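Local structure of alpha-catenin-like protein hmp-1 (5H5M) at residues A[117-121]-A[243-247]. The protein belongs to the core catenin-cadherin complex of adherens junctions and is required for cell migration and cell shape changes during embryonic body enclosure and elongation. Sequence-based numbering, arbitrary orientation.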
ATOM      1  N   ASP A 117      -2.540  -1.527  -1.381  1.00 20.50           N
ATOM      2  CA  ASP A 117      -2.303  -0.825  -2.646  1.00 20.65           C
ATOM      3  C   ASP A 117      -1.899   0.625  -2.406  1.00 20.36           C
ATOM      4  O   ASP A 117      -0.940   1.124  -2.996  1.00 26.40           O
ATOM      5  CB  ASP A 117      -3.546  -0.841  -3.538  1.00 23.71           C
ATOM      6  CG  ASP A 117      -3.679  -2.110  -4.345  1.00 26.65           C
ATOM      7  OD1 ASP A 117      -4.829  -2.504  -4.616  1.00 25.89           O
ATOM      8  OD2 ASP A 117      -2.647  -2.709  -4.716  1.00 28.89           O
ATOM      9  N   HIS A 118      -2.659   1.290  -1.542  1.00 17.13           N
ATOM     10  CA  HIS A 118      -2.426   2.687  -1.216  1.00 18.97           C
ATOM     11  C   HIS A 118      -1.133   2.866  -0.425  1.00 23.01           C
ATOM     12  O   HIS A 118      -0.354   3.776  -0.703  1.00 32.30           O
ATOM     13  CB  HIS A 118      -3.617   3.250  -0.435  1.00 23.62           C
ATOM     14  CG  HIS A 118      -4.867   3.381  -1.254  1.00 26.63           C
ATOM     15  ND1 HIS A 118      -5.636   2.295  -1.615  1.00 26.60           N
ATOM     16  CD2 HIS A 118      -5.472   4.466  -1.788  1.00 28.55           C
ATOM     17  CE1 HIS A 118      -6.663   2.709  -2.337  1.00 19.54           C
ATOM     18  NE2 HIS A 118      -6.589   4.021  -2.457  1.00 21.84           N
ATOM     19  N   ILE A 119      -0.907   1.993   0.552  1.00 22.60           N
ATOM     20  CA  ILE A 119       0.303   2.038   1.369  1.00 20.38           C
ATOM     21  C   ILE A 119       1.546   1.789   0.520  1.00 25.20           C
ATOM     22  O   ILE A 119       2.581   2.438   0.705  1.00 21.89           O
ATOM     23  CB  ILE A 119       0.247   1.007   2.515  1.00 19.34           C
ATOM     24  CG1 ILE A 119      -0.904   1.344   3.468  1.00 20.38           C
ATOM     25  CG2 ILE A 119       1.566   0.961   3.274  1.00 18.85           C
ATOM     26  CD1 ILE A 119      -1.015   0.412   4.652  1.00 22.06           C
ATOM     27  N   SER A 120       1.430   0.855  -0.420  1.00 22.20           N
ATOM     28  CA  SER A 120       2.527   0.534  -1.325  1.00 18.12           C
ATOM     29  C   SER A 120       2.937   1.756  -2.146  1.00 18.61           C
ATOM     30  O   SER A 120       4.122   2.066  -2.248  1.00 19.63           O
ATOM     31  CB  SER A 120       2.137  -0.626  -2.249  1.00 19.21           C
ATOM     32  OG  SER A 120       3.186  -0.958  -3.145  1.00 21.48           O
ATOM     33  N   ASP A 121       1.955   2.453  -2.714  1.00 26.05           N
ATOM     34  CA  ASP A 121       2.219   3.643  -3.523  1.00 27.44           C
ATOM     35  C   ASP A 121       2.719   4.825  -2.694  1.00 26.99           C
ATOM     36  O   ASP A 121       3.716   5.460  -3.038  1.00 33.17           O
ATOM     37  CB  ASP A 121       0.959   4.072  -4.287  1.00 19.52           C
ATOM     38  CG  ASP A 121       0.547   3.072  -5.356  1.00 24.79           C
ATOM     39  OD1 ASP A 121       1.401   2.275  -5.794  1.00 28.86           O
ATOM     40  OD2 ASP A 121      -0.636   3.091  -5.764  1.00 27.71           O
ATOM     41  N   VAL A 243       1.303  -7.617  -2.774  1.00 24.62           N
ATOM     42  CA  VAL A 243       1.002  -6.383  -3.487  1.00 23.53           C
ATOM     43  C   VAL A 243       2.284  -5.737  -4.022  1.00 22.10           C
ATOM     44  O   VAL A 243       2.316  -5.264  -5.159  1.00 26.19           O
ATOM     45  CB  VAL A 243       0.245  -5.383  -2.583  1.00 25.86           C
ATOM     46  CG1 VAL A 243       0.195  -4.005  -3.219  1.00 28.00           C
ATOM     47  CG2 VAL A 243      -1.162  -5.890  -2.292  1.00 24.31           C
ATOM     48  N   SER A 244       3.337  -5.735  -3.209  1.00 19.03           N
ATOM     49  CA  SER A 244       4.630  -5.200  -3.634  1.00 21.74           C
ATOM     50  C   SER A 244       5.121  -5.895  -4.898  1.00 25.06           C
ATOM     51  O   SER A 244       5.562  -5.242  -5.845  1.00 25.11           O
ATOM     52  CB  SER A 244       5.678  -5.346  -2.528  1.00 16.03           C
ATOM     53  OG  SER A 244       5.429  -4.447  -1.462  1.00 22.55           O
ATOM     54  N   GLU A 245       5.029  -7.220  -4.908  1.00 21.62           N
ATOM     55  CA  GLU A 245       5.448  -8.004  -6.062  1.00 23.28           C
ATOM     56  C   GLU A 245       4.598  -7.674  -7.289  1.00 21.95           C
ATOM     57  O   GLU A 245       5.120  -7.518  -8.389  1.00 25.14           O
ATOM     58  CB  GLU A 245       5.368  -9.497  -5.744  1.00 23.84           C
ATOM     59  CG  GLU A 245       5.799 -10.407  -6.872  1.00 26.66           C
ATOM     60  CD  GLU A 245       5.637 -11.874  -6.522  1.00 35.08           C
ATOM     61  OE1 GLU A 245       5.899 -12.243  -5.356  1.00 40.01           O
ATOM     62  OE2 GLU A 245       5.241 -12.657  -7.412  1.00 38.86           O
ATOM     63  N   ALA A 246       3.290  -7.560  -7.089  1.00 22.00           N
ATOM     64  CA  ALA A 246       2.379  -7.241  -8.179  1.00 23.33           C
ATOM     65  C   ALA A 246       2.616  -5.824  -8.701  1.00 23.33           C
ATOM     66  O   ALA A 246       2.496  -5.567  -9.896  1.00 24.74           O
ATOM     67  CB  ALA A 246       0.930  -7.405  -7.727  1.00 23.71           C
ATOM     68  N   HIS A 247       2.952  -4.909  -7.799  1.00 22.41           N
ATOM     69  CA  HIS A 247       3.165  -3.518  -8.178  1.00 20.14           C
ATOM     70  C   HIS A 247       4.481  -3.338  -8.938  1.00 19.25           C
ATOM     71  O   HIS A 247       4.574  -2.501  -9.834  1.00 18.41           O
ATOM     72  CB  HIS A 247       3.131  -2.617  -6.943  1.00 22.63           C
ATOM     73  CG  HIS A 247       1.747  -2.317  -6.452  1.00 30.26           C
ATOM     74  ND1 HIS A 247       1.489  -1.388  -5.471  1.00 21.88           N
ATOM     75  CD2 HIS A 247       0.544  -2.825  -6.821  1.00 23.08           C
ATOM     76  CE1 HIS A 247       0.183  -1.332  -5.253  1.00 21.36           C
ATOM     77  NE2 HIS A 247      -0.408  -2.195  -6.057  1.00 22.00           N
TER
HETATM   78  O   HOH W   1       5.795  -1.875  -2.377  1.00 25.14           O
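His247 reaches across to the helix of residues 117-121 and is gripped at both ring nitrogens, a worked example of how one imidazole can bridge two residues one turn apart on a neighbouring helix. NE2 donates to Asp117 OD2 over 2.7 Å. The bond is bent, with an N-H...O angle of 130°, and although carboxylate and ring planes lie only 14° apart, the nitrogen meets the oxygen on its anti side and out of the carboxylate plane. ND1 pairs with Ser120 OG at 2.9 Å, a bond in which either atom could be the donor; the hydroxyl, set opposite the serine's backbone nitrogen (chi1 180°), is directed at the second helix, where it meets the ring nitrogen. Val243, one turn before the histidine, lays its CG1 methyl against one face of the imidazole, offset toward the rim, and this same methyl comes within 3.5 Å of Asp117 OD2. In the M domain of this vinculin/alpha-catenin protein, built of four-helix bundles, the contact is a buried polar crossing of helix 92-122 over helix 237-260, with local axes 10.1 Å apart at closest approach. Were the histidine an alanine, Asp117 OD2 and Ser120 OG would probably lose their shared partner, and a gap would be likely beside the Val243 methyl. Arg58 forms a salt bridge with the other aspartate oxygen, OD1, while Asp121, whose OD1 stands obliquely 3.7 Å from His247 ND1, forms salt bridges with Arg55 and Arg286. A water bonded to Ser120 OG donates to Ser244 OG at 2.8 Å, and that second hydroxyl is also hydrogen-bonded to the carbonyl oxygen of Phe240.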